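Local coordinates for Card1 endonuclease domain-containing protein (Vibrio cholerae, PDB 1XMX) that is of unestablished function but carries a Card1-like endonuclease domain of the PD-(D/E)XK clan and may bind nucleic acid, at residues Ser260-Ile265 / Pro270-Arg275; Ala145-Ile150 / Ala297-Asn302; Asn192-Thr197 / Gly236-Ile241; Ala228-Tyr233 / Glu243-Phe248; Glu61-Ala64 / Ser69-Lys72. All blocks are in the same frame, centred on the assembly; numbering follows the deposited sequence.

How the contacts relate
Along the chain, contact 5 closes first, in the N-terminal Rossmann-like domain; contact 2 then opens a long loop that encloses contacts 3, 4 and 1. Contacts 3 and 4, with centres 9 Å apart, share the hairpin of strands 231-234 and 237-240, and their segments alternate in sequence. Helix 243-266 runs from contact 4 to contact 1, whose centres are 26 Å apart. Contacts 1 and 2 touch through the neighbouring strands 272-276 and 288-300 of the nuclease-like sheet, where Q273 N meets V299 O. Contacts 3 and 5 lie about 65 Å apart between centres, on opposite sides of the chain's centre, consistent with three domains in a row.

Contact 1. Residues Ser260-Ile265 / Pro270-Arg275; sequences STVKQI and PTIQDR
Two cationic side chains are laid one over the other here: the methylene chain of K263 crosses a face of the R275 guanidinium, with K263 CG 3.6 Å from R275 CZ and over the centre of the plane. K263 CB comes to 3.7 Å from R275 NE and K263 CD to 3.8 Å from R275 NH2, so the lysine touches through its carbons, not its ammonium. K263 is extended from CG onward, which carries its ammonium past the guanidinium; K263 NZ ends 4.8 Å from R275 NH2, a like-charged pair whose repulsion may contribute to the lysine's outward course. The arginine has its own polar partner, since R275 NE is hydrogen-bonded to OE1 of Q266. The same Q266 amide donates through NE2 to I272 O, tying the helix end to two points of the strand. These segments belong to helix 243-266 and strand 272-276 of the PD-(D/E)XK nuclease-like domain, running nearly antiparallel at 154° with axes 9.7 Å apart. A classic beta bulge at Q273 and D274, both opposite V299, is consistent with I272 and R275, three residues apart, both directing their CB atoms at the helix. Besides the lysine-arginine pair the contact is apolar. I265 CG2 packs 3.6 Å from I272 CD1, while V262 CG1, anti to the backbone N (chi1 171°), lies 4.2 Å from I272 CG2 and at the same distance from R275 CB. Helix 371-380 adds L375 and T376 against I265, and F379 against I272.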
# COMPACT_ATOMS: atom_id res chain seq x y z
N SER A 260 -7.53 -12.23 -3.62
CA SER A 260 -7.40 -13.65 -3.37
C SER A 260 -6.07 -14.23 -3.89
O SER A 260 -5.54 -15.14 -3.30
CB SER A 260 -8.57 -14.37 -4.01
OG SER A 260 -9.75 -14.18 -3.23
N THR A 261 -5.61 -13.74 -5.04
CA THR A 261 -4.33 -14.12 -5.62
C THR A 261 -3.11 -13.62 -4.82
O THR A 261 -2.14 -14.35 -4.63
CB THR A 261 -4.27 -13.60 -7.07
OG1 THR A 261 -5.39 -14.16 -7.76
CG2 THR A 261 -2.99 -13.97 -7.79
N VAL A 262 -3.17 -12.38 -4.33
CA VAL A 262 -2.16 -11.85 -3.48
C VAL A 262 -2.03 -12.71 -2.24
O VAL A 262 -0.91 -12.99 -1.79
CB VAL A 262 -2.45 -10.37 -3.07
CG1 VAL A 262 -1.42 -9.93 -1.97
CG2 VAL A 262 -2.35 -9.43 -4.27
N LYS A 263 -3.17 -13.11 -1.69
CA LYS A 263 -3.20 -13.97 -0.49
C LYS A 263 -2.53 -15.34 -0.74
O LYS A 263 -1.79 -15.83 0.11
CB LYS A 263 -4.62 -14.14 0.02
CG LYS A 263 -4.72 -15.12 1.16
CD LYS A 263 -6.16 -15.41 1.51
CE LYS A 263 -6.24 -16.40 2.68
NZ LYS A 263 -7.67 -16.63 3.04
N GLN A 264 -2.78 -15.94 -1.91
CA GLN A 264 -2.02 -17.10 -2.39
C GLN A 264 -0.52 -16.93 -2.54
O GLN A 264 0.26 -17.80 -2.14
CB GLN A 264 -2.55 -17.58 -3.75
CG GLN A 264 -3.74 -18.37 -3.59
CD GLN A 264 -4.14 -19.08 -4.86
OE1 GLN A 264 -3.29 -19.43 -5.72
NE2 GLN A 264 -5.44 -19.32 -4.99
N ILE A 265 -0.11 -15.82 -3.16
CA ILE A 265 1.33 -15.53 -3.35
C ILE A 265 1.98 -15.35 -2.01
O ILE A 265 3.09 -15.79 -1.79
CB ILE A 265 1.52 -14.27 -4.21
CG1 ILE A 265 1.02 -14.54 -5.63
CG2 ILE A 265 2.98 -13.84 -4.23
CD1 ILE A 265 0.73 -13.30 -6.46
N PRO A 270 7.03 -14.38 2.12
CA PRO A 270 6.88 -13.61 3.40
C PRO A 270 7.15 -12.10 3.32
O PRO A 270 6.77 -11.41 4.24
CB PRO A 270 7.87 -14.27 4.38
CG PRO A 270 8.86 -15.03 3.51
CD PRO A 270 8.03 -15.45 2.24
N THR A 271 7.77 -11.59 2.25
CA THR A 271 7.94 -10.12 2.12
C THR A 271 6.58 -9.41 1.97
O THR A 271 6.51 -8.24 2.14
CB THR A 271 8.86 -9.72 0.92
OG1 THR A 271 8.39 -10.35 -0.29
CG2 THR A 271 10.32 -10.15 1.16
N ILE A 272 5.50 -10.12 1.65
CA ILE A 272 4.20 -9.47 1.56
C ILE A 272 3.66 -9.54 2.97
O ILE A 272 3.24 -10.59 3.42
CB ILE A 272 3.24 -10.21 0.59
CG1 ILE A 272 3.89 -10.33 -0.80
CG2 ILE A 272 1.88 -9.50 0.52
CD1 ILE A 272 3.14 -11.18 -1.75
N GLN A 273 3.68 -8.44 3.67
CA GLN A 273 3.59 -8.48 5.10
C GLN A 273 2.18 -8.04 5.51
O GLN A 273 1.78 -8.23 6.64
CB GLN A 273 4.71 -7.60 5.64
CG GLN A 273 4.45 -6.10 5.42
CD GLN A 273 5.72 -5.34 5.33
OE1 GLN A 273 6.48 -5.51 4.39
NE2 GLN A 273 5.99 -4.51 6.32
N ASP A 274 1.41 -7.47 4.58
CA ASP A 274 0.05 -6.99 4.83
C ASP A 274 -0.78 -6.87 3.52
O ASP A 274 -0.23 -6.60 2.48
CB ASP A 274 0.02 -5.67 5.62
CG ASP A 274 -1.35 -5.44 6.30
OD1 ASP A 274 -2.12 -6.42 6.44
OD2 ASP A 274 -1.69 -4.33 6.71
N ARG A 275 -2.09 -7.03 3.58
CA ARG A 275 -2.92 -6.92 2.38
C ARG A 275 -4.30 -6.62 2.78
O ARG A 275 -4.74 -7.06 3.85
CB ARG A 275 -2.95 -8.21 1.55
CG ARG A 275 -3.33 -9.39 2.40
CD ARG A 275 -3.52 -10.72 1.59
NE ARG A 275 -3.63 -11.75 2.62
CZ ARG A 275 -4.77 -12.11 3.19
NH1 ARG A 275 -5.92 -11.63 2.74
NH2 ARG A 275 -4.78 -13.00 4.17

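Contact 2. Residues Ala145-Ile150 / Ala297-Asn302; sequences ADYLTI and ATVVNN
Y147 sets its ring obliquely against the two methyls of V299, CD2 lying 3.9 Å from V299 CG2 and CE2 4.0 Å from V299 CG1. The contact joins helix 144-150 to a beta hairpin of the PD-(D/E)XK nuclease-like domain. Strands 288-300 and 303-310 are linked there by N301 and N302, both with positive phi, in a tight two-residue turn. The CA atoms of Y147 and V299 are 8.5 Å apart, a gap bridged by the aromatic side chain. Its chi1 of -123° lies well off a staggered value; the V299 methyls and the bond to the turn probably help hold the ring there. N302 itself is fixed from the other direction, its ND2 hydrogen-bonding D123 OD2 and Q139 O. Meanwhile, D146 forms a salt bridge to R53 and touches helix 40-52, and Y147 packs on V15 of helix 15-22. The contact therefore sits where the N-terminal domain meets the nuclease-like sheet. Y147 OH donates to the buried carbonyl N302 O at 2.7 Å; that oxygen lies in the plane of the ring at its edge, and the hydroxyl approaches at a C=O...O angle of 140°, tilted 22° from the carbonyl plane.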
# COMPACT_ATOMS: atom_id res chain seq x y z
N ALA A 145 -2.18 0.18 7.70
CA ALA A 145 -2.81 1.13 8.61
C ALA A 145 -1.79 2.09 9.13
O ALA A 145 -2.04 3.31 9.19
CB ALA A 145 -3.46 0.41 9.73
N ASP A 146 -0.63 1.54 9.49
CA ASP A 146 0.50 2.31 10.03
C ASP A 146 1.05 3.21 8.99
O ASP A 146 1.42 4.37 9.28
CB ASP A 146 1.62 1.38 10.39
CG ASP A 146 1.38 0.72 11.68
OD1 ASP A 146 0.53 1.27 12.46
OD2 ASP A 146 2.05 -0.33 11.92
N TYR A 147 1.12 2.67 7.77
CA TYR A 147 1.61 3.43 6.63
C TYR A 147 0.75 4.64 6.38
O TYR A 147 1.26 5.73 6.18
CB TYR A 147 1.60 2.58 5.36
CG TYR A 147 2.98 2.51 4.76
CD1 TYR A 147 3.50 3.57 4.04
CD2 TYR A 147 3.79 1.39 4.95
CE1 TYR A 147 4.77 3.51 3.51
CE2 TYR A 147 5.08 1.32 4.41
CZ TYR A 147 5.55 2.38 3.68
OH TYR A 147 6.80 2.34 3.14
N LEU A 148 -0.57 4.46 6.39
CA LEU A 148 -1.44 5.60 6.16
C LEU A 148 -1.30 6.64 7.24
O LEU A 148 -1.25 7.85 6.93
CB LEU A 148 -2.90 5.19 5.96
CG LEU A 148 -3.13 4.22 4.78
CD1 LEU A 148 -4.54 3.68 4.77
CD2 LEU A 148 -2.82 4.86 3.45
N THR A 149 -1.24 6.21 8.51
CA THR A 149 -1.09 7.15 9.60
C THR A 149 0.18 7.98 9.39
O THR A 149 0.17 9.22 9.45
CB THR A 149 -0.98 6.41 10.93
OG1 THR A 149 -2.18 5.68 11.11
CG2 THR A 149 -0.76 7.39 12.11
N ILE A 150 1.27 7.31 9.13
CA ILE A 150 2.53 8.01 8.93
C ILE A 150 2.39 9.13 7.92
O ILE A 150 2.96 10.20 8.13
CB ILE A 150 3.67 7.07 8.52
CG1 ILE A 150 4.04 6.19 9.73
CG2 ILE A 150 4.88 7.90 8.00
CD1 ILE A 150 5.08 5.10 9.41
N ALA A 297 -4.66 -3.14 -1.49
CA ALA A 297 -3.47 -2.51 -0.94
C ALA A 297 -2.62 -3.59 -0.28
O ALA A 297 -3.16 -4.45 0.42
CB ALA A 297 -3.85 -1.47 0.09
N THR A 298 -1.30 -3.52 -0.48
CA THR A 298 -0.33 -4.36 0.25
C THR A 298 0.84 -3.54 0.78
O THR A 298 1.08 -2.40 0.35
CB THR A 298 0.26 -5.49 -0.61
OG1 THR A 298 0.94 -4.92 -1.72
CG2 THR A 298 -0.81 -6.38 -1.15
N VAL A 299 1.56 -4.10 1.75
CA VAL A 299 2.92 -3.63 2.03
C VAL A 299 3.82 -4.84 1.72
O VAL A 299 3.55 -5.98 2.18
CB VAL A 299 3.11 -3.13 3.52
CG1 VAL A 299 4.55 -2.62 3.75
CG2 VAL A 299 2.13 -2.02 3.85
N VAL A 300 4.93 -4.57 1.02
CA VAL A 300 5.86 -5.60 0.63
C VAL A 300 7.25 -5.03 0.81
O VAL A 300 7.54 -3.99 0.27
CB VAL A 300 5.73 -5.95 -0.87
CG1 VAL A 300 6.62 -7.11 -1.23
CG2 VAL A 300 4.19 -6.17 -1.23
N ASN A 301 8.11 -5.75 1.55
CA ASN A 301 9.43 -5.29 1.87
C ASN A 301 9.37 -3.86 2.41
O ASN A 301 10.18 -3.00 2.00
CB ASN A 301 10.42 -5.43 0.71
CG ASN A 301 11.88 -5.28 1.20
OD1 ASN A 301 12.19 -5.64 2.31
ND2 ASN A 301 12.76 -4.78 0.37
N ASN A 302 8.41 -3.63 3.30
CA ASN A 302 8.22 -2.34 3.94
C ASN A 302 7.89 -1.17 2.98
O ASN A 302 7.99 -0.02 3.40
CB ASN A 302 9.43 -1.97 4.83
CG ASN A 302 9.56 -2.87 6.03
OD1 ASN A 302 8.58 -3.12 6.76
ND2 ASN A 302 10.77 -3.39 6.26

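Contact 3. Residues Asn192-Thr197 / Gly236-Ile241; sequences NYLATT and GILTFI
Y193 O, the carbonyl just ahead of the contacting L194 and A195, takes two bonds from T197. T197 N reaches it at 2.9 Å and T197 OG1 at 3.2 Å, from opposite faces of the carbonyl plane. The hydroxyl sits well above that plane, 35° out of it. This double grip is internal to the helix; across to residues 236-241 there is no hydrogen bond, and the evidence for association is entirely apolar. L194 CD1 meets L238 CD2 at 4.3 Å, both branch ends. A195, without a longer side chain, brings its backbone close to F240: its CA lies 4.3 Å from F240 CE2, and its CB 4.4 Å from F240 CZ, the ring being presented obliquely. Within the strand, L238 CG lies over one face of the F240 ring, 4.2 Å above the plane and offset to the rim. L238 and F240, two apart on strand 237-240, both direct their CB atoms toward helix 181-201. V206 of strand 205-207 also touches L194, and A245, R246 and A249 of helix 243-266 touch F240. Strand 237-240 lies between strands 205-207 and 231-234 in a small antiparallel sheet backed by helix 181-201, an order of elements consistent with a winged helix-turn-helix domain.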
# COMPACT_ATOMS: atom_id res chain seq x y z
N ASN A 192 -22.76 -6.16 -15.91
CA ASN A 192 -22.59 -4.92 -15.15
C ASN A 192 -23.81 -4.01 -15.20
O ASN A 192 -24.24 -3.52 -14.18
CB ASN A 192 -21.37 -4.15 -15.60
CG ASN A 192 -21.32 -2.77 -15.00
OD1 ASN A 192 -20.97 -2.60 -13.82
ND2 ASN A 192 -21.67 -1.77 -15.80
N TYR A 193 -24.36 -3.76 -16.38
CA TYR A 193 -25.61 -2.98 -16.48
C TYR A 193 -26.80 -3.62 -15.69
O TYR A 193 -27.51 -2.93 -14.95
CB TYR A 193 -25.98 -2.71 -17.95
CG TYR A 193 -27.42 -2.27 -18.12
CD1 TYR A 193 -27.78 -0.92 -18.08
CD2 TYR A 193 -28.43 -3.22 -18.28
CE1 TYR A 193 -29.11 -0.55 -18.24
CE2 TYR A 193 -29.75 -2.85 -18.40
CZ TYR A 193 -30.08 -1.53 -18.38
OH TYR A 193 -31.42 -1.24 -18.52
N LEU A 194 -26.98 -4.94 -15.80
CA LEU A 194 -27.99 -5.67 -15.02
C LEU A 194 -27.75 -5.56 -13.50
O LEU A 194 -28.66 -5.25 -12.74
CB LEU A 194 -28.06 -7.15 -15.42
CG LEU A 194 -28.49 -7.49 -16.88
CD1 LEU A 194 -28.16 -8.95 -17.19
CD2 LEU A 194 -29.98 -7.28 -17.12
N ALA A 195 -26.52 -5.83 -13.06
CA ALA A 195 -26.20 -5.63 -11.63
C ALA A 195 -26.48 -4.19 -11.16
O ALA A 195 -26.98 -3.98 -10.09
CB ALA A 195 -24.75 -6.04 -11.34
N THR A 196 -26.15 -3.21 -12.00
CA THR A 196 -26.37 -1.81 -11.69
C THR A 196 -27.87 -1.46 -11.56
O THR A 196 -28.24 -0.67 -10.68
CB THR A 196 -25.70 -0.93 -12.72
OG1 THR A 196 -24.28 -1.15 -12.64
CG2 THR A 196 -26.02 0.54 -12.48
N THR A 197 -28.69 -2.03 -12.43
CA THR A 197 -30.16 -1.89 -12.33
C THR A 197 -30.70 -2.40 -10.97
O THR A 197 -31.55 -1.73 -10.34
CB THR A 197 -30.84 -2.61 -13.49
OG1 THR A 197 -30.53 -1.92 -14.69
CG2 THR A 197 -32.37 -2.59 -13.36
N GLY A 236 -36.11 -15.69 -17.96
CA GLY A 236 -35.56 -14.34 -18.18
C GLY A 236 -35.35 -13.47 -16.94
O GLY A 236 -35.01 -12.29 -17.04
N ILE A 237 -35.55 -14.05 -15.75
CA ILE A 237 -35.26 -13.36 -14.51
C ILE A 237 -33.99 -13.84 -13.87
O ILE A 237 -33.82 -15.03 -13.60
CB ILE A 237 -36.39 -13.41 -13.55
CG1 ILE A 237 -37.64 -12.92 -14.28
CG2 ILE A 237 -36.14 -12.50 -12.34
CD1 ILE A 237 -38.76 -13.58 -13.80
N LEU A 238 -33.10 -12.88 -13.65
CA LEU A 238 -31.85 -13.13 -12.94
C LEU A 238 -31.96 -12.65 -11.48
O LEU A 238 -32.29 -11.49 -11.22
CB LEU A 238 -30.69 -12.42 -13.66
CG LEU A 238 -29.33 -12.36 -12.93
CD1 LEU A 238 -28.67 -13.73 -12.91
CD2 LEU A 238 -28.41 -11.31 -13.59
N THR A 239 -31.73 -13.55 -10.51
CA THR A 239 -31.79 -13.17 -9.10
C THR A 239 -30.44 -13.48 -8.43
O THR A 239 -30.01 -14.63 -8.42
CB THR A 239 -32.90 -13.94 -8.37
OG1 THR A 239 -34.10 -13.92 -9.15
CG2 THR A 239 -33.16 -13.34 -6.93
N PHE A 240 -29.77 -12.46 -7.89
CA PHE A 240 -28.61 -12.74 -7.02
C PHE A 240 -29.03 -13.23 -5.61
O PHE A 240 -30.08 -12.80 -5.06
CB PHE A 240 -27.68 -11.53 -6.95
CG PHE A 240 -27.27 -11.02 -8.31
CD1 PHE A 240 -26.19 -11.60 -8.99
CD2 PHE A 240 -27.94 -9.95 -8.89
CE1 PHE A 240 -25.77 -11.09 -10.27
CE2 PHE A 240 -27.57 -9.45 -10.14
CZ PHE A 240 -26.49 -10.02 -10.84
N ILE A 241 -28.26 -14.17 -5.06
CA ILE A 241 -28.55 -14.65 -3.73
C ILE A 241 -28.36 -13.54 -2.69
O ILE A 241 -29.00 -13.56 -1.64
CB ILE A 241 -27.72 -15.89 -3.37
CG1 ILE A 241 -26.21 -15.60 -3.44
CG2 ILE A 241 -28.08 -17.04 -4.31
CD1 ILE A 241 -25.36 -16.59 -2.64

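Contact 4. Residues Ala228-Tyr233 / Glu243-Phe248; sequences AKIASY and EEARRF
Apolar contacts come first, with I230 meeting both A245 and F248 on one side of the helix. I230 CB lies 4.0 Å from A245 CB, and the CA atoms of this pair are only 6.1 Å apart, a closeness allowed by the alanine methyl. Farther out, I230 CD1 reaches F248 CD2 at 4.2 Å. The two side chains cross at about a right angle, the methyl arriving obliquely to the ring. CG1 of I230 stands between the backbone N and the carbonyl carbon (chi1 60°), which places it, and hence CD1, toward F248. L173 of helix 164-179 touches both I230 and F248, and the F248 ring also meets that of W177, their planes at about 40°. These residues join the start of the hairpin in the winged-helix-like region to helix 243-266, which continues into the nuclease-like domain. Backbone geometry forms a second group. K229, with a phi of 57°, ends the preceding helix 216-227 in a Schellman motif; the next residue, I230, points its CB at helix 243-266. I230 O rests 3.5 Å from A245 CB, a van der Waals contact, while its backbone pairs with I241 in the hairpin. No hydrogen bond crosses between the segments; the polar bonds lie beside the contact. A245 N is hydrogen-bonded to OD1 of N242, a bond at the helix start that probably helps hold A245 in place. R247 N to E243 O at 2.7 Å and F248 N to E244 O at 3.1 Å continue the helix, on which A245 and F248, three apart, both point their CB atoms toward I230.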
# COMPACT_ATOMS: atom_id res chain seq x y z
N ALA A 228 -22.27 -21.70 -9.84
CA ALA A 228 -21.60 -21.25 -8.62
C ALA A 228 -22.55 -21.08 -7.48
O ALA A 228 -22.07 -20.79 -6.38
CB ALA A 228 -20.81 -19.95 -8.82
N LYS A 229 -23.84 -21.32 -7.75
CA LYS A 229 -24.94 -21.15 -6.77
C LYS A 229 -25.04 -19.72 -6.18
O LYS A 229 -25.59 -19.53 -5.10
CB LYS A 229 -24.93 -22.22 -5.65
CG LYS A 229 -25.05 -23.64 -6.19
CD LYS A 229 -25.17 -24.72 -5.09
CE LYS A 229 -24.98 -26.16 -5.65
NZ LYS A 229 -23.50 -26.63 -5.67
N ILE A 230 -24.56 -18.71 -6.92
CA ILE A 230 -24.72 -17.34 -6.45
C ILE A 230 -25.81 -16.48 -7.15
O ILE A 230 -26.01 -15.28 -6.81
CB ILE A 230 -23.38 -16.59 -6.46
CG1 ILE A 230 -22.80 -16.54 -7.89
CG2 ILE A 230 -22.44 -17.22 -5.51
CD1 ILE A 230 -21.71 -15.48 -8.03
N ALA A 231 -26.48 -17.09 -8.14
CA ALA A 231 -27.72 -16.54 -8.73
C ALA A 231 -28.58 -17.64 -9.28
O ALA A 231 -28.10 -18.74 -9.57
CB ALA A 231 -27.43 -15.54 -9.85
N SER A 232 -29.87 -17.36 -9.42
CA SER A 232 -30.71 -18.21 -10.18
C SER A 232 -31.10 -17.41 -11.45
O SER A 232 -31.08 -16.16 -11.46
CB SER A 232 -31.92 -18.68 -9.34
OG SER A 232 -32.74 -17.56 -8.97
N TYR A 233 -31.36 -18.13 -12.54
CA TYR A 233 -31.73 -17.49 -13.79
C TYR A 233 -32.83 -18.38 -14.39
O TYR A 233 -32.56 -19.53 -14.75
CB TYR A 233 -30.53 -17.32 -14.73
CG TYR A 233 -30.97 -16.76 -16.08
CD1 TYR A 233 -31.64 -15.51 -16.17
CD2 TYR A 233 -30.75 -17.47 -17.26
CE1 TYR A 233 -32.09 -15.00 -17.42
CE2 TYR A 233 -31.17 -16.98 -18.50
CZ TYR A 233 -31.83 -15.74 -18.57
OH TYR A 233 -32.25 -15.30 -19.81
N GLU A 243 -26.24 -9.29 -1.79
CA GLU A 243 -25.58 -8.04 -2.23
C GLU A 243 -24.16 -8.28 -2.68
O GLU A 243 -23.69 -7.65 -3.63
CB GLU A 243 -25.53 -7.02 -1.10
CG GLU A 243 -26.89 -6.62 -0.62
CD GLU A 243 -27.42 -5.41 -1.37
OE1 GLU A 243 -28.04 -5.62 -2.45
OE2 GLU A 243 -27.19 -4.26 -0.88
N GLU A 244 -23.46 -9.16 -1.97
CA GLU A 244 -22.07 -9.49 -2.32
C GLU A 244 -22.00 -10.19 -3.68
O GLU A 244 -21.09 -9.93 -4.43
CB GLU A 244 -21.41 -10.34 -1.25
CG GLU A 244 -20.06 -10.90 -1.69
CD GLU A 244 -19.66 -12.15 -0.87
OE1 GLU A 244 -20.31 -13.21 -1.06
OE2 GLU A 244 -18.69 -12.09 -0.07
N ALA A 245 -23.00 -11.03 -4.01
CA ALA A 245 -23.07 -11.62 -5.37
C ALA A 245 -23.45 -10.57 -6.39
O ALA A 245 -22.94 -10.56 -7.49
CB ALA A 245 -24.06 -12.79 -5.41
N ARG A 246 -24.37 -9.69 -6.06
CA ARG A 246 -24.66 -8.59 -6.97
C ARG A 246 -23.43 -7.68 -7.22
O ARG A 246 -23.14 -7.34 -8.34
CB ARG A 246 -25.84 -7.75 -6.49
CG ARG A 246 -26.12 -6.56 -7.45
CD ARG A 246 -26.63 -5.26 -6.83
NE ARG A 246 -25.90 -4.61 -5.72
CZ ARG A 246 -24.80 -3.83 -5.74
NH1 ARG A 246 -24.06 -3.54 -6.85
NH2 ARG A 246 -24.42 -3.30 -4.57
N ARG A 247 -22.71 -7.29 -6.17
CA ARG A 247 -21.50 -6.45 -6.32
C ARG A 247 -20.43 -7.14 -7.15
O ARG A 247 -19.68 -6.49 -7.89
CB ARG A 247 -20.86 -6.15 -4.95
CG ARG A 247 -21.40 -4.90 -4.28
CD ARG A 247 -20.74 -4.66 -2.90
NE ARG A 247 -21.68 -5.00 -1.83
CZ ARG A 247 -21.42 -5.83 -0.82
NH1 ARG A 247 -20.22 -6.41 -0.74
NH2 ARG A 247 -22.34 -6.08 0.12
N PHE A 248 -20.36 -8.45 -7.01
CA PHE A 248 -19.36 -9.28 -7.64
C PHE A 248 -19.59 -9.19 -9.12
O PHE A 248 -18.62 -8.95 -9.86
CB PHE A 248 -19.51 -10.72 -7.17
CG PHE A 248 -18.53 -11.68 -7.81
CD1 PHE A 248 -17.24 -11.84 -7.30
CD2 PHE A 248 -18.92 -12.49 -8.89
CE1 PHE A 248 -16.34 -12.75 -7.88
CE2 PHE A 248 -18.03 -13.39 -9.46
CZ PHE A 248 -16.74 -13.52 -8.96

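Contact 5. Residues Glu61-Ala64 / Ser69-Lys72; sequences EIPA and SAIK
This is a small apolar contact, 168 Å² in both partners together, between the loop leaving strand 56-61 and the first turn of helix 68-85 in the N-terminal domain. Its evidence is two pairs of side chains, with no hydrogen bond crossing between the segments. I62 CG2 meets I71 CG2 at 4.1 Å, methyl against methyl, the isoleucines crossing at a slant. In I71 a chi1 of -57° places CG1 beside the backbone N and leaves CG2 anti to it, and CG2 is the branch that meets the loop. The other pair is more exposed: the P63 ring points its CG at A70 CB, 4.3 Å away. The CA atoms of I62 and I71 are 6.1 Å apart, so the loop comes close to the helix at this point. I62 is the more buried of the loop residues; its side chain also touches A74 and I75 farther along the same helix, and P63 likewise touches A74. R100 of helix 98-110 touches both I62 and I71. The helix start has its own polar fixing, because N67 OD1 accepts from A70 N and is also hydrogen-bonded to S69 OG. At the other end of the loop, the backbone of I62 pairs with that of G35. A bound magnesium ion lies about 11 Å from the I71 side chain, too far for coordination by it. Strand 56-61, helix 68-85 and strand 88-92 connect as a beta-alpha-beta crossover that passes strands 30-35 and 4-9, in the parallel part (order 3-2-1-4-5) of a mixed sheet, as in Rossmann-like folds, including the CARF domains of Card1 relatives.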
# COMPACT_ATOMS: atom_id res chain seq x y z
N GLU A 61 13.60 19.61 19.23
CA GLU A 61 13.45 20.60 18.16
C GLU A 61 14.71 21.35 17.90
O GLU A 61 15.25 22.01 18.82
CB GLU A 61 12.39 21.65 18.51
CG GLU A 61 11.12 21.46 17.78
CD GLU A 61 10.05 22.45 18.14
OE1 GLU A 61 10.38 23.67 18.35
OE2 GLU A 61 8.88 22.00 18.19
N ILE A 62 15.14 21.33 16.65
CA ILE A 62 16.25 22.16 16.26
C ILE A 62 15.69 23.43 15.67
O ILE A 62 14.53 23.51 15.31
CB ILE A 62 17.17 21.50 15.22
CG1 ILE A 62 16.34 20.74 14.21
CG2 ILE A 62 18.21 20.49 15.93
CD1 ILE A 62 16.97 20.59 12.81
N PRO A 63 16.53 24.43 15.54
CA PRO A 63 16.01 25.61 14.91
C PRO A 63 15.80 25.28 13.44
O PRO A 63 16.38 24.34 12.91
CB PRO A 63 17.12 26.66 15.15
CG PRO A 63 18.36 25.90 15.47
CD PRO A 63 17.96 24.52 15.92
N ALA A 64 14.93 26.00 12.80
CA ALA A 64 14.49 25.66 11.44
C ALA A 64 15.36 26.23 10.29
O ALA A 64 15.35 25.71 9.19
CB ALA A 64 13.01 26.06 11.27
N SER A 69 25.99 25.57 12.14
CA SER A 69 26.67 25.69 13.44
C SER A 69 25.66 25.84 14.60
O SER A 69 25.90 25.36 15.68
CB SER A 69 27.81 26.74 13.44
OG SER A 69 27.34 28.06 13.63
N ALA A 70 24.49 26.43 14.33
CA ALA A 70 23.35 26.43 15.29
C ALA A 70 22.68 25.04 15.44
O ALA A 70 22.35 24.61 16.54
CB ALA A 70 22.31 27.51 14.91
N ILE A 71 22.47 24.33 14.33
CA ILE A 71 22.01 22.92 14.43
C ILE A 71 22.99 22.02 15.22
O ILE A 71 22.58 21.30 16.15
CB ILE A 71 21.71 22.31 13.02
CG1 ILE A 71 20.67 23.15 12.28
CG2 ILE A 71 21.24 20.82 13.14
CD1 ILE A 71 20.51 22.70 10.80
N LYS A 72 24.28 22.05 14.87
CA LYS A 72 25.29 21.26 15.57
C LYS A 72 25.36 21.61 17.05
O LYS A 72 25.62 20.77 17.91
CB LYS A 72 26.68 21.53 14.98
CG LYS A 72 26.88 20.89 13.62
CD LYS A 72 28.34 20.93 13.11
CE LYS A 72 28.35 20.30 11.70
NZ LYS A 72 29.65 20.37 10.94